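Local coordinates for iron-regulated outer membrane protein (Neisseria meningitidis, PDB 4B7O) that probably carries iron across the outer membrane as a TonB-dependent transporter built from a plug domain inside a beta-barrel, at residues A[224-229]-A[242-247]; A[131-136]-A[280-285]; A[310-315]-A[329-334]; A[253-258]-A[266-271]. All blocks are in the same frame, centred on the assembly; numbering follows the deposited sequence.

Interaction 1: A[224-229]-A[242-247]; sequences KEYEAG and PYSALD
Lys224 and Ala245 bring their CA atoms to 4.4 Å where the chain leaves strand 212-223 and where it returns to enter strand 246-259; away from this point the two segments are linked largely through side chains. The methyl of Ala245 rests against the Lys224 backbone, its CB 3.9 Å from Lys224 C. Ser244 directs its hydroxyl at the other segment, and the amide of Tyr226 donates to it, N to OG 3.2 Å, with an N-H...O angle of 151°. The same OG hydrogen-bonds to the carbonyl of Val241, so one hydroxyl accepts from one limb of the loop while donating to the other. The Tyr226 ring lies along this serine, CE2 at 3.6 Å from Ser244 CB, and its own hydroxyl bonds to Pro731 O in another loop. Glu225 has CG beside its backbone N (chi1 -76°) and then runs out straight, which carries OE2 past Pro242 to the Tyr243 amide; the modelled 2.4 Å between OE2 and Tyr243 N is doubtfully short. Asn101 of the plug binds Ser244 O. The chemistry implies that the Ser244 hydroxyl, and probably the Glu225 carboxylate, supplement backbone bonds such as Tyr226 with Val241 where regular pairing of strands 212-223 and 246-259 gives way to loop.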
loop_
_atom_site.group_PDB
_atom_site.type_symbol
_atom_site.label_atom_id
_atom_site.label_comp_id
_atom_site.label_asym_id
_atom_site.label_seq_id
_atom_site.Cartn_x
_atom_site.Cartn_y
_atom_site.Cartn_z
ATOM N N LYS A 224 10.264 -18.567 -9.455
ATOM C CA LYS A 224 10.507 -18.592 -10.892
ATOM C C LYS A 224 9.423 -17.848 -11.653
ATOM O O LYS A 224 8.466 -17.377 -11.076
ATOM C CB LYS A 224 10.521 -20.038 -11.431
ATOM C CG LYS A 224 11.692 -20.908 -10.985
ATOM C CD LYS A 224 12.795 -20.095 -10.339
ATOM C CE LYS A 224 13.615 -21.018 -9.430
ATOM N NZ LYS A 224 14.635 -20.257 -8.641
ATOM N N GLU A 225 9.552 -17.829 -12.978
ATOM C CA GLU A 225 8.666 -17.087 -13.818
ATOM C C GLU A 225 7.384 -17.860 -13.843
ATOM O O GLU A 225 7.395 -19.086 -13.897
ATOM C CB GLU A 225 9.251 -16.932 -15.195
ATOM C CG GLU A 225 10.367 -15.907 -15.329
ATOM C CD GLU A 225 10.875 -15.847 -16.778
ATOM O OE1 GLU A 225 10.637 -16.843 -17.526
ATOM O OE2 GLU A 225 11.477 -14.811 -17.193
ATOM N N TYR A 226 6.274 -17.159 -13.698
ATOM C CA TYR A 226 5.026 -17.850 -13.457
ATOM C C TYR A 226 4.357 -18.008 -14.801
ATOM O O TYR A 226 4.588 -17.238 -15.743
ATOM C CB TYR A 226 4.153 -17.059 -12.427
ATOM C CG TYR A 226 3.641 -15.698 -12.951
ATOM C CD1 TYR A 226 2.500 -15.641 -13.750
ATOM C CD2 TYR A 226 4.311 -14.496 -12.673
ATOM C CE1 TYR A 226 2.003 -14.447 -14.240
ATOM C CE2 TYR A 226 3.836 -13.272 -13.186
ATOM C CZ TYR A 226 2.671 -13.267 -13.981
ATOM O OH TYR A 226 2.150 -12.127 -14.553
ATOM N N GLU A 227 3.512 -18.995 -14.924
ATOM C CA GLU A 227 2.737 -19.006 -16.141
ATOM C C GLU A 227 1.268 -18.668 -15.946
ATOM O O GLU A 227 0.641 -19.057 -14.971
ATOM C CB GLU A 227 2.928 -20.288 -16.937
ATOM C CG GLU A 227 2.946 -21.561 -16.143
ATOM C CD GLU A 227 2.982 -22.761 -17.078
ATOM O OE1 GLU A 227 1.918 -23.130 -17.642
ATOM O OE2 GLU A 227 4.078 -23.322 -17.276
ATOM N N ALA A 228 0.766 -17.943 -16.930
ATOM C CA ALA A 228 -0.552 -17.404 -16.974
ATOM C C ALA A 228 -1.522 -18.465 -17.399
ATOM O O ALA A 228 -1.133 -19.609 -17.604
ATOM C CB ALA A 228 -0.556 -16.215 -17.918
ATOM N N GLY A 229 -2.802 -18.111 -17.478
ATOM C CA GLY A 229 -3.864 -19.096 -17.736
ATOM C C GLY A 229 -4.002 -19.596 -19.176
ATOM O O GLY A 229 -3.369 -19.072 -20.121
ATOM N N PRO A 242 7.725 -13.486 -19.056
ATOM C CA PRO A 242 9.192 -13.290 -18.949
ATOM C C PRO A 242 9.671 -12.243 -17.878
ATOM O O PRO A 242 9.052 -11.169 -17.714
ATOM C CB PRO A 242 9.583 -12.862 -20.352
ATOM C CG PRO A 242 8.512 -13.437 -21.191
ATOM C CD PRO A 242 7.245 -13.317 -20.420
ATOM N N TYR A 243 10.763 -12.570 -17.172
ATOM C CA TYR A 243 11.351 -11.699 -16.116
ATOM C C TYR A 243 10.381 -11.409 -14.980
ATOM O O TYR A 243 10.284 -10.305 -14.469
ATOM C CB TYR A 243 11.902 -10.402 -16.705
ATOM C CG TYR A 243 12.768 -10.689 -17.917
ATOM C CD1 TYR A 243 13.983 -11.374 -17.772
ATOM C CD2 TYR A 243 12.359 -10.330 -19.189
ATOM C CE1 TYR A 243 14.767 -11.683 -18.862
ATOM C CE2 TYR A 243 13.144 -10.634 -20.288
ATOM C CZ TYR A 243 14.348 -11.304 -20.121
ATOM O OH TYR A 243 15.141 -11.630 -21.206
ATOM N N SER A 244 9.690 -12.444 -14.570
ATOM C CA SER A 244 8.715 -12.309 -13.538
ATOM C C SER A 244 9.192 -13.033 -12.318
ATOM O O SER A 244 8.429 -13.181 -11.379
ATOM C CB SER A 244 7.345 -12.823 -14.013
ATOM O OG SER A 244 7.352 -14.222 -14.245
ATOM N N ALA A 245 10.459 -13.461 -12.339
ATOM C CA ALA A 245 11.114 -14.205 -11.231
ATOM C C ALA A 245 11.679 -13.250 -10.216
ATOM O O ALA A 245 12.299 -12.246 -10.574
ATOM C CB ALA A 245 12.258 -15.108 -11.766
ATOM N N LEU A 246 11.478 -13.530 -8.941
ATOM C CA LEU A 246 12.111 -12.719 -7.918
ATOM C C LEU A 246 12.564 -13.547 -6.784
ATOM O O LEU A 246 11.818 -14.406 -6.300
ATOM C CB LEU A 246 11.144 -11.677 -7.384
ATOM C CG LEU A 246 11.008 -10.421 -8.273
ATOM C CD1 LEU A 246 9.955 -9.494 -7.664
ATOM C CD2 LEU A 246 12.328 -9.671 -8.493
ATOM N N ASP A 247 13.789 -13.299 -6.353
ATOM C CA ASP A 247 14.242 -13.862 -5.128
ATOM C C ASP A 247 14.054 -12.844 -4.008
ATOM O O ASP A 247 14.858 -11.930 -3.866
ATOM C CB ASP A 247 15.703 -14.279 -5.187
ATOM C CG ASP A 247 16.107 -15.049 -3.942
ATOM O OD1 ASP A 247 15.270 -15.740 -3.341
ATOM O OD2 ASP A 247 17.237 -14.987 -3.521
#

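Interaction 2: A[131-136]-A[280-285]; sequences LYHQGR and TVREEF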
loop_
_atom_site.group_PDB
_atom_site.type_symbol
_atom_site.label_atom_id
_atom_site.label_comp_id
_atom_site.label_asym_id
_atom_site.label_seq_id
_atom_site.Cartn_x
_atom_site.Cartn_y
_atom_site.Cartn_z
ATOM N N LEU A 131 9.906 4.809 -9.967
ATOM C CA LEU A 131 9.622 5.165 -11.372
ATOM C C LEU A 131 8.211 4.776 -11.712
ATOM O O LEU A 131 7.681 3.804 -11.186
ATOM C CB LEU A 131 10.568 4.470 -12.348
ATOM C CG LEU A 131 10.638 4.727 -13.880
ATOM C CD1 LEU A 131 11.482 5.948 -14.192
ATOM C CD2 LEU A 131 11.212 3.512 -14.608
ATOM N N TYR A 132 7.602 5.507 -12.634
ATOM C CA TYR A 132 6.157 5.419 -12.768
ATOM C C TYR A 132 5.771 4.125 -13.468
ATOM O O TYR A 132 4.581 3.751 -13.493
ATOM C CB TYR A 132 5.541 6.695 -13.431
ATOM C CG TYR A 132 5.888 6.822 -14.888
ATOM C CD1 TYR A 132 7.131 7.379 -15.303
ATOM C CD2 TYR A 132 5.022 6.330 -15.866
ATOM C CE1 TYR A 132 7.463 7.461 -16.650
ATOM C CE2 TYR A 132 5.341 6.419 -17.219
ATOM C CZ TYR A 132 6.555 6.981 -17.604
ATOM O OH TYR A 132 6.856 7.012 -18.943
ATOM N N HIS A 133 6.776 3.445 -14.033
ATOM C CA HIS A 133 6.586 2.167 -14.749
ATOM C C HIS A 133 6.544 0.974 -13.832
ATOM O O HIS A 133 6.598 -0.165 -14.279
ATOM C CB HIS A 133 7.697 1.981 -15.780
ATOM C CG HIS A 133 7.470 2.747 -17.050
ATOM N ND1 HIS A 133 6.493 2.440 -17.900
ATOM C CD2 HIS A 133 8.135 3.842 -17.594
ATOM C CE1 HIS A 133 6.509 3.297 -18.949
ATOM N NE2 HIS A 133 7.511 4.152 -18.765
ATOM N N GLN A 134 6.478 1.222 -12.539
ATOM C CA GLN A 134 6.389 0.182 -11.554
ATOM C C GLN A 134 5.611 0.695 -10.355
ATOM O O GLN A 134 5.484 1.924 -10.152
ATOM C CB GLN A 134 7.781 -0.230 -11.139
ATOM C CG GLN A 134 8.560 0.783 -10.327
ATOM C CD GLN A 134 10.010 0.335 -10.212
ATOM O OE1 GLN A 134 10.685 0.142 -11.228
ATOM N NE2 GLN A 134 10.479 0.108 -9.003
ATOM N N GLY A 135 5.082 -0.241 -9.566
ATOM C CA GLY A 135 4.249 0.141 -8.429
ATOM C C GLY A 135 5.160 0.461 -7.247
ATOM O O GLY A 135 6.324 0.065 -7.226
ATOM N N ARG A 136 4.630 1.157 -6.252
ATOM C CA ARG A 136 5.411 1.414 -5.074
ATOM C C ARG A 136 5.592 0.094 -4.264
ATOM O O ARG A 136 4.761 -0.807 -4.327
ATOM C CB ARG A 136 4.741 2.512 -4.275
ATOM C CG ARG A 136 4.799 3.862 -5.020
ATOM C CD ARG A 136 3.975 4.890 -4.244
ATOM N NE ARG A 136 4.309 6.291 -4.506
ATOM C CZ ARG A 136 3.944 6.974 -5.588
ATOM N NH1 ARG A 136 3.226 6.418 -6.573
ATOM N NH2 ARG A 136 4.297 8.252 -5.675
ATOM N N THR A 280 12.984 -6.246 -16.137
ATOM C CA THR A 280 12.862 -5.246 -17.237
ATOM C C THR A 280 12.984 -3.771 -16.833
ATOM O O THR A 280 12.894 -3.397 -15.639
ATOM C CB THR A 280 11.531 -5.425 -18.034
ATOM O OG1 THR A 280 10.397 -5.374 -17.147
ATOM C CG2 THR A 280 11.506 -6.765 -18.789
ATOM N N VAL A 281 13.183 -2.912 -17.837
ATOM C CA VAL A 281 13.326 -1.496 -17.538
ATOM C C VAL A 281 12.017 -0.991 -16.900
ATOM O O VAL A 281 12.046 -0.439 -15.814
ATOM C CB VAL A 281 13.808 -0.662 -18.757
ATOM C CG1 VAL A 281 13.743 0.854 -18.454
ATOM C CG2 VAL A 281 15.254 -1.051 -19.070
ATOM N N ARG A 282 10.900 -1.258 -17.581
ATOM C CA ARG A 282 9.541 -1.023 -17.108
ATOM C C ARG A 282 8.901 -2.250 -16.467
ATOM O O ARG A 282 8.315 -3.093 -17.155
ATOM C CB ARG A 282 8.684 -0.639 -18.287
ATOM C CG ARG A 282 9.259 0.489 -19.115
ATOM C CD ARG A 282 8.553 0.451 -20.443
ATOM N NE ARG A 282 9.311 1.141 -21.441
ATOM C CZ ARG A 282 10.497 0.720 -21.898
ATOM N NH1 ARG A 282 11.039 -0.402 -21.419
ATOM N NH2 ARG A 282 11.158 1.419 -22.824
ATOM N N GLU A 283 8.972 -2.344 -15.145
ATOM C CA GLU A 283 8.527 -3.560 -14.507
ATOM C C GLU A 283 7.027 -3.836 -14.798
ATOM O O GLU A 283 6.624 -4.974 -14.810
ATOM C CB GLU A 283 8.859 -3.534 -13.026
ATOM C CG GLU A 283 10.351 -3.592 -12.696
ATOM C CD GLU A 283 10.618 -3.938 -11.234
ATOM O OE1 GLU A 283 9.625 -4.130 -10.477
ATOM O OE2 GLU A 283 11.800 -4.047 -10.819
ATOM N N GLU A 284 6.218 -2.822 -15.093
ATOM C CA GLU A 284 4.810 -3.081 -15.509
ATOM C C GLU A 284 4.634 -3.873 -16.811
ATOM O O GLU A 284 3.532 -4.382 -17.059
ATOM C CB GLU A 284 3.975 -1.785 -15.571
ATOM C CG GLU A 284 4.396 -0.750 -16.632
ATOM C CD GLU A 284 3.587 0.563 -16.585
ATOM O OE1 GLU A 284 2.352 0.502 -16.506
ATOM O OE2 GLU A 284 4.154 1.678 -16.653
ATOM N N PHE A 285 5.658 -3.940 -17.672
ATOM C CA PHE A 285 5.548 -4.779 -18.910
ATOM C C PHE A 285 6.553 -5.926 -18.977
ATOM O O PHE A 285 7.612 -5.856 -18.347
ATOM C CB PHE A 285 5.778 -3.926 -20.169
ATOM C CG PHE A 285 4.989 -2.626 -20.218
ATOM C CD1 PHE A 285 3.601 -2.624 -20.378
ATOM C CD2 PHE A 285 5.666 -1.384 -20.178
ATOM C CE1 PHE A 285 2.907 -1.411 -20.446
ATOM C CE2 PHE A 285 4.989 -0.179 -20.263
ATOM C CZ PHE A 285 3.601 -0.198 -20.418
HETATM O O HOH W 1 9.958 0.053 -13.781
#
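His133 and Glu284 meet through two hydrogen bonds that join backbone to backbone and side chain to side chain. The amide of Glu284 donates to His133 O, 2.8 Å from N to O, while ND1 of His133 reaches Glu284 OE2 at 2.8 Å; the latter is weak, bent to 127° at the hydrogen, and the ring and carboxylate planes stand 63° apart. Glu284 CG lies between its backbone N and carbonyl carbon (chi1 65°), and the side chain extends from there to bring OE2 to the imidazole. That ring is also clasped between two side chains. Arg282 lies alongside it and lays its CG over one face, 3.6 Å from the ring centroid in a CH-pi contact, while CE2 of Tyr132 covers the opposite face near the rim. Phe285 approaches rim to rim, its ring centroid 6.0 Å from that of His133.

Beside this group a water ties the segments again: it donates to Gln134 OE1 (2.7 Å from the water oxygen) and to Val281 O (3.0 Å), and accepts from Glu283 N (2.9 Å). Farther out, two type I turns, Leu131 to Gln134 and Arg282 to Phe285, present these groups to each other. Arg725 forms a salt bridge with Glu284 OE1, and Glu283 is held by Arg279, Arg304 and Thr103. The chemistry implies a plug-to-barrel junction made by direct bonds and supplemented by one water, in which Arg725 would probably steady the Glu284 carboxylate and lower its proton affinity.

Interaction 3: A[310-315]-A[329-334]; sequences NTNLAY and NAYVLE
The antiparallel beta-hairpin of strands 303-320 and 323-339, part of the transmembrane barrel of this TonB-dependent receptor, brings Leu313 opposite Ala330 and Thr311 opposite Val332. The segment axes come within 4.7 Å and run at 177°, so these two segments are almost exactly antiparallel. Both of those residue pairs are of the hydrogen-bonded kind. Leu313 N and Ala330 O lie 2.8 Å apart, with the reciprocal bond from Ala330 N to Leu313 O equally short; the two bonds between Thr311 and Val332 are longer, Thr311 N standing 3.1 Å from Val332 O.

The two faces differ in character. Thr311, Leu313, Ala330 and Val332 form one, largely apolar and consistent with the lipid-facing side of such a barrel, though Thr311 OG1 hydrogen-bonds to His270. Asn310, Asn312, Ala314, Asn329, Tyr331 and Leu333 belong to the other, mainly polar, which looks inward to the plug: Asn329 ND2 bonds to Asn123 O, its OD1 to Asn365, and Asn310 and Tyr331 both touch Ala124. Between the strands on this inner face, Asn329 ND2 makes a further, weak bond to Asn312 OD1, 3.4 Å away. At the far end, Asn310 OD1 comes 4.0 Å from Leu333 CG. With CG opposite its own backbone N (chi1 -161°), Asn312 leans its amide across to the neighbouring strand; its plane differs from that of the Tyr331 ring by only 7°, yet what the amide meets is the ring's root, Asn312 OD1 sitting 3.3 Å from Tyr331 CB.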
loop_
_atom_site.group_PDB
_atom_site.type_symbol
_atom_site.label_atom_id
_atom_site.label_comp_id
_atom_site.label_asym_id
_atom_site.label_seq_id
_atom_site.Cartn_x
_atom_site.Cartn_y
_atom_site.Cartn_z
ATOM N N ASN A 310 13.711 -0.419 7.260
ATOM C CA ASN A 310 13.041 0.383 8.261
ATOM C C ASN A 310 13.718 0.243 9.612
ATOM O O ASN A 310 13.835 -0.869 10.139
ATOM C CB ASN A 310 11.580 -0.084 8.365
ATOM C CG ASN A 310 10.675 0.973 8.965
ATOM O OD1 ASN A 310 11.072 2.146 9.114
ATOM N ND2 ASN A 310 9.439 0.579 9.307
ATOM N N THR A 311 14.145 1.351 10.191
ATOM C CA THR A 311 14.561 1.335 11.581
ATOM C C THR A 311 13.584 2.131 12.420
ATOM O O THR A 311 13.328 3.321 12.168
ATOM C CB THR A 311 15.964 1.946 11.727
ATOM O OG1 THR A 311 16.797 1.260 10.809
ATOM C CG2 THR A 311 16.498 1.732 13.103
ATOM N N ASN A 312 13.018 1.491 13.418
ATOM C CA ASN A 312 11.855 2.100 14.047
ATOM C C ASN A 312 12.004 2.059 15.517
ATOM O O ASN A 312 12.365 1.009 16.102
ATOM C CB ASN A 312 10.543 1.408 13.659
ATOM C CG ASN A 312 9.301 2.318 13.941
ATOM O OD1 ASN A 312 8.856 3.090 13.096
ATOM N ND2 ASN A 312 8.793 2.252 15.132
ATOM N N LEU A 313 11.722 3.203 16.126
ATOM C CA LEU A 313 11.632 3.233 17.556
ATOM C C LEU A 313 10.253 3.659 17.948
ATOM O O LEU A 313 9.795 4.689 17.496
ATOM C CB LEU A 313 12.640 4.227 18.087
ATOM C CG LEU A 313 12.813 4.352 19.596
ATOM C CD1 LEU A 313 13.376 3.084 20.223
ATOM C CD2 LEU A 313 13.793 5.480 19.847
ATOM N N ALA A 314 9.597 2.892 18.799
ATOM C CA ALA A 314 8.198 3.233 19.170
ATOM C C ALA A 314 8.049 3.182 20.643
ATOM O O ALA A 314 8.576 2.269 21.285
ATOM C CB ALA A 314 7.177 2.299 18.532
ATOM N N TYR A 315 7.379 4.208 21.173
ATOM C CA TYR A 315 7.135 4.293 22.604
ATOM C C TYR A 315 5.654 4.359 22.862
ATOM O O TYR A 315 4.971 5.166 22.208
ATOM C CB TYR A 315 7.763 5.582 23.173
ATOM C CG TYR A 315 7.271 5.920 24.573
ATOM C CD1 TYR A 315 7.511 5.058 25.641
ATOM C CD2 TYR A 315 6.547 7.099 24.826
ATOM C CE1 TYR A 315 7.061 5.350 26.918
ATOM C CE2 TYR A 315 6.110 7.414 26.108
ATOM C CZ TYR A 315 6.360 6.530 27.144
ATOM O OH TYR A 315 5.907 6.796 28.423
ATOM N N ASN A 329 6.410 7.538 17.606
ATOM C CA ASN A 329 7.446 6.781 16.973
ATOM C C ASN A 329 8.493 7.635 16.253
ATOM O O ASN A 329 8.253 8.840 15.954
ATOM C CB ASN A 329 6.851 5.693 16.094
ATOM C CG ASN A 329 6.293 6.219 14.806
ATOM O OD1 ASN A 329 5.622 7.278 14.767
ATOM N ND2 ASN A 329 6.573 5.480 13.700
ATOM N N ALA A 330 9.656 7.030 16.008
ATOM C CA ALA A 330 10.629 7.707 15.175
ATOM C C ALA A 330 11.268 6.696 14.258
ATOM O O ALA A 330 11.656 5.601 14.685
ATOM C CB ALA A 330 11.704 8.333 16.049
ATOM N N TYR A 331 11.428 7.060 13.002
ATOM C CA TYR A 331 11.925 6.104 12.123
ATOM C C TYR A 331 12.792 6.676 11.004
ATOM O O TYR A 331 12.772 7.873 10.712
ATOM C CB TYR A 331 10.715 5.355 11.533
ATOM C CG TYR A 331 9.881 6.222 10.665
ATOM C CD1 TYR A 331 10.166 6.368 9.344
ATOM C CD2 TYR A 331 8.821 6.958 11.213
ATOM C CE1 TYR A 331 9.393 7.206 8.557
ATOM C CE2 TYR A 331 8.046 7.781 10.446
ATOM C CZ TYR A 331 8.332 7.897 9.129
ATOM O OH TYR A 331 7.546 8.703 8.371
ATOM N N VAL A 332 13.444 5.749 10.307
ATOM C CA VAL A 332 14.239 6.018 9.083
ATOM C C VAL A 332 13.906 4.963 8.080
ATOM O O VAL A 332 14.070 3.788 8.308
ATOM C CB VAL A 332 15.748 5.872 9.396
ATOM C CG1 VAL A 332 16.576 6.271 8.204
ATOM C CG2 VAL A 332 16.116 6.686 10.647
ATOM N N LEU A 333 13.421 5.362 6.958
ATOM C CA LEU A 333 12.947 4.423 6.016
ATOM C C LEU A 333 13.814 4.598 4.778
ATOM O O LEU A 333 13.932 5.704 4.246
ATOM C CB LEU A 333 11.529 4.818 5.679
ATOM C CG LEU A 333 10.536 3.704 5.447
ATOM C CD1 LEU A 333 9.160 4.291 5.153
ATOM C CD2 LEU A 333 10.957 2.783 4.312
ATOM N N GLU A 334 14.437 3.517 4.324
ATOM C CA GLU A 334 15.268 3.589 3.139
ATOM C C GLU A 334 14.701 2.696 2.063
ATOM O O GLU A 334 14.439 1.538 2.302
ATOM C CB GLU A 334 16.733 3.190 3.414
ATOM C CG GLU A 334 17.390 3.940 4.578
ATOM C CD GLU A 334 18.344 5.112 4.209
ATOM O OE1 GLU A 334 18.302 5.646 3.057
ATOM O OE2 GLU A 334 19.136 5.513 5.116
#

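Interaction 4: A[253-258]-A[266-271]; sequences AKIGTT and IVLSHM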
loop_
_atom_site.group_PDB
_atom_site.type_symbol
_atom_site.label_atom_id
_atom_site.label_comp_id
_atom_site.label_asym_id
_atom_site.label_seq_id
_atom_site.Cartn_x
_atom_site.Cartn_y
_atom_site.Cartn_z
ATOM N N ALA A 253 14.489 -7.749 12.880
ATOM C CA ALA A 253 15.009 -7.874 14.248
ATOM C C ALA A 253 14.313 -6.848 15.158
ATOM O O ALA A 253 14.167 -5.641 14.807
ATOM C CB ALA A 253 16.508 -7.700 14.292
ATOM N N LYS A 254 13.848 -7.321 16.305
ATOM C CA LYS A 254 13.024 -6.457 17.111
ATOM C C LYS A 254 13.334 -6.681 18.586
ATOM O O LYS A 254 13.312 -7.828 19.047
ATOM C CB LYS A 254 11.557 -6.763 16.798
ATOM C CG LYS A 254 10.548 -6.130 17.713
ATOM C CD LYS A 254 9.121 -6.295 17.214
ATOM C CE LYS A 254 8.818 -5.364 16.051
ATOM N NZ LYS A 254 7.387 -5.512 15.651
ATOM N N ILE A 255 13.613 -5.611 19.341
ATOM C CA ILE A 255 13.719 -5.772 20.809
ATOM C C ILE A 255 12.779 -4.838 21.527
ATOM O O ILE A 255 12.534 -3.690 21.115
ATOM C CB ILE A 255 15.133 -5.517 21.361
ATOM C CG1 ILE A 255 15.905 -4.623 20.419
ATOM C CG2 ILE A 255 15.955 -6.771 21.390
ATOM C CD1 ILE A 255 16.009 -3.193 20.884
ATOM N N GLY A 256 12.248 -5.316 22.631
ATOM C CA GLY A 256 11.310 -4.495 23.319
ATOM C C GLY A 256 11.381 -4.650 24.799
ATOM O O GLY A 256 11.729 -5.722 25.372
ATOM N N THR A 257 10.987 -3.576 25.440
ATOM C CA THR A 257 10.959 -3.608 26.885
ATOM C C THR A 257 9.753 -2.896 27.438
ATOM O O THR A 257 9.265 -1.890 26.892
ATOM C CB THR A 257 12.312 -3.111 27.526
ATOM O OG1 THR A 257 12.172 -2.928 28.951
ATOM C CG2 THR A 257 12.839 -1.822 26.845
ATOM N N THR A 258 9.269 -3.457 28.528
ATOM C CA THR A 258 8.208 -2.816 29.272
ATOM C C THR A 258 8.672 -2.533 30.650
ATOM O O THR A 258 9.277 -3.374 31.287
ATOM C CB THR A 258 6.990 -3.733 29.392
ATOM O OG1 THR A 258 6.632 -4.212 28.089
ATOM C CG2 THR A 258 5.827 -2.958 29.987
ATOM N N ILE A 266 8.891 0.297 25.161
ATOM C CA ILE A 266 9.794 0.784 24.117
ATOM C C ILE A 266 10.129 -0.407 23.221
ATOM O O ILE A 266 10.460 -1.513 23.683
ATOM C CB ILE A 266 11.139 1.302 24.714
ATOM C CG1 ILE A 266 10.871 2.272 25.823
ATOM C CG2 ILE A 266 11.939 2.129 23.721
ATOM C CD1 ILE A 266 10.676 3.663 25.268
ATOM N N VAL A 267 10.052 -0.174 21.932
ATOM C CA VAL A 267 10.347 -1.195 20.958
ATOM C C VAL A 267 11.259 -0.580 19.923
ATOM O O VAL A 267 10.952 0.513 19.325
ATOM C CB VAL A 267 9.064 -1.587 20.206
ATOM C CG1 VAL A 267 9.397 -2.607 19.149
ATOM C CG2 VAL A 267 7.999 -2.113 21.168
ATOM N N LEU A 268 12.371 -1.280 19.703
ATOM C CA LEU A 268 13.299 -0.878 18.678
ATOM C C LEU A 268 13.337 -1.937 17.617
ATOM O O LEU A 268 13.509 -3.140 17.904
ATOM C CB LEU A 268 14.698 -0.744 19.266
ATOM C CG LEU A 268 15.722 -0.341 18.204
ATOM C CD1 LEU A 268 15.412 1.049 17.714
ATOM C CD2 LEU A 268 17.102 -0.317 18.815
ATOM N N SER A 269 13.216 -1.529 16.375
ATOM C CA SER A 269 13.201 -2.541 15.439
ATOM C C SER A 269 13.909 -2.210 14.148
ATOM O O SER A 269 13.908 -1.024 13.658
ATOM C CB SER A 269 11.726 -2.908 15.172
ATOM O OG SER A 269 11.189 -1.972 14.280
ATOM N N HIS A 270 14.417 -3.293 13.553
ATOM C CA HIS A 270 14.981 -3.204 12.201
ATOM C C HIS A 270 14.506 -4.213 11.209
ATOM O O HIS A 270 14.500 -5.418 11.456
ATOM C CB HIS A 270 16.500 -3.169 12.211
ATOM C CG HIS A 270 17.049 -2.964 10.864
ATOM N ND1 HIS A 270 17.076 -1.745 10.271
ATOM C CD2 HIS A 270 17.519 -3.879 9.918
ATOM C CE1 HIS A 270 17.558 -1.868 9.038
ATOM N NE2 HIS A 270 17.836 -3.184 8.823
ATOM N N MET A 271 14.125 -3.723 10.048
ATOM C CA MET A 271 13.527 -4.579 9.056
ATOM C C MET A 271 14.109 -4.338 7.659
ATOM O O MET A 271 14.275 -3.176 7.279
ATOM C CB MET A 271 12.029 -4.311 9.044
ATOM C CG MET A 271 11.322 -4.660 7.771
ATOM S SD MET A 271 9.542 -4.426 8.081
ATOM C CE MET A 271 9.132 -3.585 6.531
#
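Lys254 crosses over Ser269 and Val267 of the neighbouring strand, and each of its carbons from CB to CE has a partner there. CB starts 4.2 Å from Ser269 CB. CG then passes Val267 CG1 at 4.0 Å, and CD stays by that same methyl. At this point the side chain, straight until now, bends (chi3 -75°), returning CE toward Ser269, 3.9 Å from its CB. NZ leaves the strands altogether: on the inward face of the barrel wall it forms a salt bridge with Asp173 and hydrogen bonds with Thr171 OG1 and Val172 O, at the end of the plug's strand 166-171.

The hairpin that carries this lysine, strands 246-259 and 264-276, belongs to the transmembrane beta-barrel, and its two segments here run antiparallel at 174°. Three hydrogen-bonded pairs, Ala253 with His270, Ile255 with Leu268 and Thr257 with Ile266, give six backbone bonds; the shortest include Ala253 N to His270 O at 2.7 Å. Between the latter two pairs, Gly256 is matched with Val267, with Gly256 CA 3.1 Å from Ile266 O.

The side chains of those three pairs lie on the opposite face of the sheet from Lys254. Ile255 and Leu268 run side by side, though the modelled 3.2 Å from Ile255 CD1 to Leu268 CB is doubtful. Farther along, Thr257 CG2 touches Ile266 CB at 4.1 Å, and at the other end His270 ND1 hydrogen-bonds to Thr311 OG1 of strand 303-320.

In the fold
Interactions 3 and 4 are successive hairpins of the barrel wall, with centres about 10 Å apart; strands 264-276 and 303-320 pair between them, probably through bonds such as Asn312 N to Ser269 O (2.7 Å). Interaction 1 lies at the opposite end of strand 246-259, its centre about 35 Å from that of interaction 4. Interaction 2 has its centre about 15 Å from the centre of interaction 1 and touches it through Tyr243 and Thr280. Along the chain, interactions 1 and 4 follow in series within the long span that interaction 2 closes from plug to barrel, and interaction 3 comes afterwards. Contacts to the plug thus come both from loops at one end and from inward-facing side chains of the wall.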